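Local atomic coordinates of putative ABC transporter subunit, substrate-binding component (Rhodopseudomonas palustris, PDB entry 4EVS), a protein that binds 4-hydroxybenzoate and probably delivers such benzoate derivatives to an ABC transporter for uptake. Residues Val45-Arg50 with Leu294-Ile299; Phe121-Asn126 with Met228-Val233. All blocks are in the same frame, centred on the assembly; numbering follows the deposited sequence.

Interaction 1: residues Val45-Arg50 with Leu294-Ile299. With SO4 (sulfate ion), chain C.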
# COMPACT_ATOMS: atom_id res chain seq x y z
N VAL A 45 22.00 -13.10 3.16
CA VAL A 45 20.74 -12.59 3.71
C VAL A 45 19.66 -13.64 3.44
O VAL A 45 19.45 -14.03 2.29
CB VAL A 45 20.37 -11.25 3.05
CG1 VAL A 45 19.11 -10.65 3.67
CG2 VAL A 45 21.56 -10.25 3.09
N GLU A 46 18.94 -14.04 4.50
CA GLU A 46 17.90 -15.05 4.40
C GLU A 46 16.59 -14.42 4.84
O GLU A 46 16.53 -13.82 5.90
CB GLU A 46 18.23 -16.26 5.29
CG GLU A 46 17.18 -17.30 5.29
CD GLU A 46 17.48 -18.47 6.22
OE1 GLU A 46 18.65 -18.60 6.71
OE2 GLU A 46 16.52 -19.27 6.45
N PHE A 47 15.57 -14.56 4.00
CA PHE A 47 14.23 -14.10 4.35
C PHE A 47 13.41 -15.28 4.84
O PHE A 47 13.38 -16.34 4.19
CB PHE A 47 13.53 -13.46 3.13
CG PHE A 47 14.20 -12.20 2.64
CD1 PHE A 47 13.76 -10.98 3.08
CD2 PHE A 47 15.28 -12.23 1.77
CE1 PHE A 47 14.36 -9.81 2.67
CE2 PHE A 47 15.88 -11.02 1.34
CZ PHE A 47 15.42 -9.84 1.79
N VAL A 48 12.72 -15.11 5.96
CA VAL A 48 11.82 -16.12 6.48
C VAL A 48 10.43 -15.48 6.61
O VAL A 48 10.32 -14.30 6.96
CB VAL A 48 12.34 -16.74 7.78
CG1 VAL A 48 13.79 -17.33 7.61
CG2 VAL A 48 12.32 -15.79 8.87
N TYR A 49 9.39 -16.25 6.30
CA TYR A 49 8.05 -15.73 6.17
C TYR A 49 7.14 -16.26 7.29
O TYR A 49 7.20 -17.44 7.64
CB TYR A 49 7.49 -16.08 4.79
CG TYR A 49 8.24 -15.42 3.66
CD1 TYR A 49 7.88 -14.16 3.21
CD2 TYR A 49 9.36 -16.02 3.11
CE1 TYR A 49 8.59 -13.53 2.19
CE2 TYR A 49 10.09 -15.39 2.10
CZ TYR A 49 9.70 -14.13 1.67
OH TYR A 49 10.42 -13.51 0.69
N ARG A 50 6.29 -15.37 7.79
CA ARG A 50 5.31 -15.66 8.81
C ARG A 50 3.96 -15.10 8.41
O ARG A 50 3.87 -13.99 7.88
CB ARG A 50 5.77 -15.11 10.15
CG ARG A 50 7.12 -15.67 10.63
CD ARG A 50 7.00 -17.14 11.04
NE ARG A 50 8.26 -17.65 11.56
CZ ARG A 50 9.16 -18.30 10.86
NH1 ARG A 50 8.99 -18.52 9.57
NH2 ARG A 50 10.27 -18.75 11.46
N LEU A 294 16.45 -1.37 0.62
CA LEU A 294 16.82 -0.64 1.83
C LEU A 294 17.46 -1.58 2.87
O LEU A 294 18.43 -1.20 3.53
CB LEU A 294 15.67 0.09 2.45
CG LEU A 294 15.07 1.26 1.67
CD1 LEU A 294 14.09 2.10 2.49
CD2 LEU A 294 16.06 2.09 1.00
N ILE A 295 16.97 -2.82 2.98
CA ILE A 295 17.57 -3.78 3.90
C ILE A 295 19.00 -4.08 3.46
O ILE A 295 19.90 -4.11 4.28
CB ILE A 295 16.74 -5.07 3.98
CG1 ILE A 295 15.42 -4.75 4.67
CG2 ILE A 295 17.51 -6.20 4.75
CD1 ILE A 295 14.35 -5.83 4.57
N TYR A 296 19.21 -4.27 2.15
CA TYR A 296 20.58 -4.49 1.69
C TYR A 296 21.50 -3.29 2.04
O TYR A 296 22.66 -3.49 2.44
CB TYR A 296 20.65 -4.85 0.22
CG TYR A 296 20.36 -6.31 -0.09
CD1 TYR A 296 19.34 -7.01 0.56
CD2 TYR A 296 21.08 -6.99 -1.07
CE1 TYR A 296 19.09 -8.34 0.26
CE2 TYR A 296 20.83 -8.31 -1.38
CZ TYR A 296 19.85 -8.99 -0.72
OH TYR A 296 19.56 -10.28 -1.05
N LYS A 297 20.99 -2.08 1.84
CA LYS A 297 21.74 -0.87 2.17
C LYS A 297 22.07 -0.78 3.67
O LYS A 297 23.18 -0.41 4.06
CB LYS A 297 20.97 0.35 1.71
CG LYS A 297 21.62 1.67 2.04
CD LYS A 297 22.90 1.90 1.29
CE LYS A 297 23.40 3.36 1.45
NZ LYS A 297 24.17 3.76 0.25
N MSE A 298 21.09 -1.12 4.51
CA MSE A 298 21.32 -1.14 5.96
C MSE A 298 22.37 -2.14 6.37
O MSE A 298 23.21 -1.84 7.20
CB MSE A 298 20.01 -1.36 6.70
CG MSE A 298 19.08 -0.18 6.55
SE MSE A 298 17.53 -0.22 7.74
CE MSE A 298 16.69 -1.64 6.97
N ILE A 299 22.36 -3.32 5.74
CA ILE A 299 23.38 -4.34 6.06
C ILE A 299 24.75 -3.88 5.59
O ILE A 299 25.74 -4.07 6.28
CB ILE A 299 23.00 -5.70 5.46
CG1 ILE A 299 21.69 -6.24 6.09
CG2 ILE A 299 24.13 -6.68 5.58
CD1 ILE A 299 21.05 -7.43 5.40
S SO4 C . 11.51 -21.03 8.45
O1 SO4 C . 11.08 -22.41 8.64
O2 SO4 C . 11.90 -20.40 9.72
O3 SO4 C . 12.69 -21.04 7.60
O4 SO4 C . 10.44 -20.25 7.80
O HOH W 1 18.49 -12.82 0.04

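Interaction 2: residues Phe121-Asn126 with Met228-Val233. With PHB (p-hydroxybenzoic acid), chain I.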
# COMPACT_ATOMS: atom_id res chain seq x y z
N PHE A 121 3.24 3.42 1.07
CA PHE A 121 2.44 4.62 0.80
C PHE A 121 1.71 4.98 2.07
O PHE A 121 1.69 4.18 3.02
CB PHE A 121 1.43 4.38 -0.32
CG PHE A 121 0.49 3.23 -0.05
CD1 PHE A 121 0.89 1.94 -0.35
CD2 PHE A 121 -0.81 3.45 0.41
CE1 PHE A 121 0.07 0.86 -0.10
CE2 PHE A 121 -1.66 2.38 0.66
CZ PHE A 121 -1.22 1.08 0.37
N THR A 122 1.18 6.20 2.14
CA THR A 122 0.16 6.50 3.16
C THR A 122 -1.17 6.86 2.52
O THR A 122 -1.26 7.24 1.35
CB THR A 122 0.55 7.61 4.17
OG1 THR A 122 0.42 8.91 3.56
CG2 THR A 122 1.98 7.41 4.69
N MSE A 123 -2.20 6.77 3.33
CA MSE A 123 -3.51 7.12 2.88
C MSE A 123 -3.62 8.60 2.51
O MSE A 123 -4.18 8.96 1.49
CB MSE A 123 -4.55 6.74 3.93
CG MSE A 123 -4.59 5.25 4.21
SE MSE A 123 -4.75 4.07 2.66
CE MSE A 123 -6.30 4.85 1.87
N PHE A 124 -3.12 9.47 3.37
CA PHE A 124 -3.12 10.91 3.06
C PHE A 124 -2.37 11.18 1.77
O PHE A 124 -2.78 11.99 0.96
CB PHE A 124 -2.44 11.74 4.18
CG PHE A 124 -3.37 12.29 5.19
CD1 PHE A 124 -3.81 11.50 6.24
CD2 PHE A 124 -3.71 13.62 5.19
CE1 PHE A 124 -4.64 11.97 7.19
CE2 PHE A 124 -4.54 14.12 6.15
CZ PHE A 124 -4.97 13.31 7.19
N GLN A 125 -1.24 10.49 1.59
CA GLN A 125 -0.41 10.69 0.40
C GLN A 125 -1.22 10.46 -0.88
O GLN A 125 -1.12 11.26 -1.81
CB GLN A 125 0.80 9.78 0.50
CG GLN A 125 1.86 9.89 -0.61
CD GLN A 125 3.01 9.01 -0.31
OE1 GLN A 125 2.84 7.83 0.03
NE2 GLN A 125 4.22 9.55 -0.42
N ASN A 126 -1.97 9.34 -0.93
CA ASN A 126 -2.79 9.06 -2.11
C ASN A 126 -4.13 9.79 -2.18
O ASN A 126 -4.62 10.06 -3.27
CB ASN A 126 -3.02 7.54 -2.26
CG ASN A 126 -1.79 6.80 -2.73
OD1 ASN A 126 -1.08 7.29 -3.62
ND2 ASN A 126 -1.57 5.56 -2.20
N MSE A 228 -14.43 7.44 -7.25
CA MSE A 228 -13.04 7.78 -6.99
C MSE A 228 -12.60 6.92 -5.80
O MSE A 228 -13.34 6.69 -4.83
CB MSE A 228 -12.90 9.28 -6.64
CG MSE A 228 -11.47 9.71 -6.23
SE MSE A 228 -10.15 9.52 -7.67
CE MSE A 228 -11.00 10.91 -8.67
N SER A 229 -11.38 6.45 -5.87
CA SER A 229 -10.86 5.61 -4.82
C SER A 229 -9.38 5.80 -4.75
O SER A 229 -8.78 6.37 -5.66
CB SER A 229 -11.16 4.16 -5.16
OG SER A 229 -10.55 3.70 -6.38
N THR A 230 -8.76 5.28 -3.70
CA THR A 230 -7.35 5.00 -3.81
C THR A 230 -7.17 3.65 -4.55
O THR A 230 -8.11 2.86 -4.69
CB THR A 230 -6.71 4.98 -2.43
OG1 THR A 230 -7.38 4.01 -1.61
CG2 THR A 230 -6.84 6.37 -1.79
N GLY A 231 -5.96 3.40 -5.02
CA GLY A 231 -5.69 2.22 -5.85
C GLY A 231 -5.86 0.90 -5.13
O GLY A 231 -5.94 -0.15 -5.76
N ASP A 232 -5.98 0.94 -3.80
CA ASP A 232 -6.38 -0.21 -2.99
C ASP A 232 -7.64 -0.90 -3.49
O ASP A 232 -7.80 -2.12 -3.32
CB ASP A 232 -6.58 0.25 -1.53
CG ASP A 232 -5.39 0.99 -1.03
OD1 ASP A 232 -4.41 0.34 -0.62
OD2 ASP A 232 -5.40 2.24 -1.13
N VAL A 233 -8.51 -0.11 -4.10
CA VAL A 233 -9.85 -0.54 -4.43
C VAL A 233 -9.90 -1.26 -5.81
O VAL A 233 -10.90 -1.93 -6.12
CB VAL A 233 -10.84 0.64 -4.31
CG1 VAL A 233 -12.28 0.22 -4.65
CG2 VAL A 233 -10.77 1.20 -2.88
C1' PHB I . -3.73 -0.92 6.16
O1' PHB I . -4.31 -1.64 7.03
O2' PHB I . -2.97 0.06 6.47
C1 PHB I . -4.03 -1.18 4.73
C2 PHB I . -4.41 -2.43 4.30
C3 PHB I . -4.73 -2.64 2.97
C4 PHB I . -4.58 -1.63 2.02
C5 PHB I . -4.13 -0.38 2.44
C6 PHB I . -3.87 -0.17 3.79
O4 PHB I . -4.88 -1.88 0.72
O HOH W 2 -3.90 4.55 -0.57

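Interaction 1: residues Val45-Arg50 with Leu294-Ile299
Val45 and Ile299 meet tip to tip, and theirs is the closest packing of the contact: CG2 of Val45 stands 3.7 Å from CD1 of Ile299. The other methyl of the valine, CG1, is placed anti to the backbone N (chi1 -176°) and lies 4.1 Å from CE1 of Tyr296. CG2 sits over one face of that tyrosine ring, and the two side chains cross obliquely. Phe47, two residues along the strand, approaches the helix with the rim of its ring. Its CZ is 4.2 Å from CE1 of Tyr296, each atom near the plane of the other ring, which makes this a rim-to-rim touch rather than a stack. CE1 of Phe47 meets CD1 of Ile295 at a looser 4.4 Å.

Here helix 283-302 packs against the mixed beta sheet of one alpha/beta lobe of the periplasmic binding protein fold, where strand 43-51 runs between strands 39-40 and 5-12. Val40 and Ile6 of these neighbours also touch Ile299. The short segments run at 137° to one another, and past Phe47 the segment 45-50 makes no further contact with 294-299.

The looser side is polar. No direct hydrogen bond crosses between the segments; instead a water donates to the carbonyl O of Val45 at 2.7 Å and to OH of Tyr296 at 3.0 Å. That hydroxyl is also hydrogen-bonded to Gly37 O. Farther along the strand, Arg50 turns to a sulfate probably taken from the crystallisation liquor: NH1 binds its O4 and NH2 its O2, each at 2.9 Å, with O2 in the guanidinium plane. NH1 donates also to Tyr49 O from above the carbonyl plane, while Glu66 and Glu71 form salt bridges with NE and NH2.

Interaction 2: residues Phe121-Asn126 with Met228-Val233
The p-hydroxybenzoic acid pocket of this binding protein includes Phe121 and Asp232, which touch across the contact with CZ of the ring 3.4 Å from OD1 of the carboxylate. Their planes stand 44° apart. OD1 accepts a hydrogen bond of 2.6 Å from the ligand's phenolic hydroxyl, PHB O4, and is also hydrogen-bonded to Tyr253 OH, while ligand C5 lies at the edge of the Phe121 ring, 3.9 Å from CZ.

The second oxygen of Asp232 faces the protein. Thr230 OG1 donates to OD2 at 2.7 Å, onto the anti lone pair of that oxygen, and a water adds a donation of 2.8 Å to OD2 while accepting from Asn126 ND2 at 3.0 Å. Thr230 and Asn126 thus form a second shell that fixes the rotation of the ligand-binding carboxylate, directly and through water.

Van der Waals contacts complete the interface. Met123, a selenomethionine, is bent at chi2 (-51°) and again at chi3 (-54°), and its CE meets Thr230 OG1 at 3.7 Å, the two side chains crossing at about a right angle. CG2 of Thr230 rests against both Met123 CE and Asn126 CB.

Thr122 and Gln125 close a capping box at the start of helix 123-136, each backbone N bonded to the other's side chain. This helix end lies against the end of strand 226-230, where the chain turns into the 3-10 segment 231-233. Phe201 of strand 197-201 touches Met123, Thr230 and Asp232, helix 150-165 packs on Met123, and Val340 of strand 335-348 touches Asn126.

How the interactions relate
From the N terminus, the chain first runs through 45-50 in the sheet of the N-terminal strands, and 243 residues follow before 294-299 returns to close interaction 1. Within that span, 121-126 comes soon after strand 116-118, the last of the same sheet in chain order, and meets 228-233 after another 101 residues. Interaction 2 is therefore wholly enclosed in sequence by interaction 1, and the two do not cross. In space they are separate: their centres lie 27 Å apart and their nearest atoms about 11 Å. Interaction 1 ties a late helix back to the sheet built from the N-terminal strands, whereas interaction 2 joins helix 123-136 to the sheet that contains strand 226-230 at the ligand pocket.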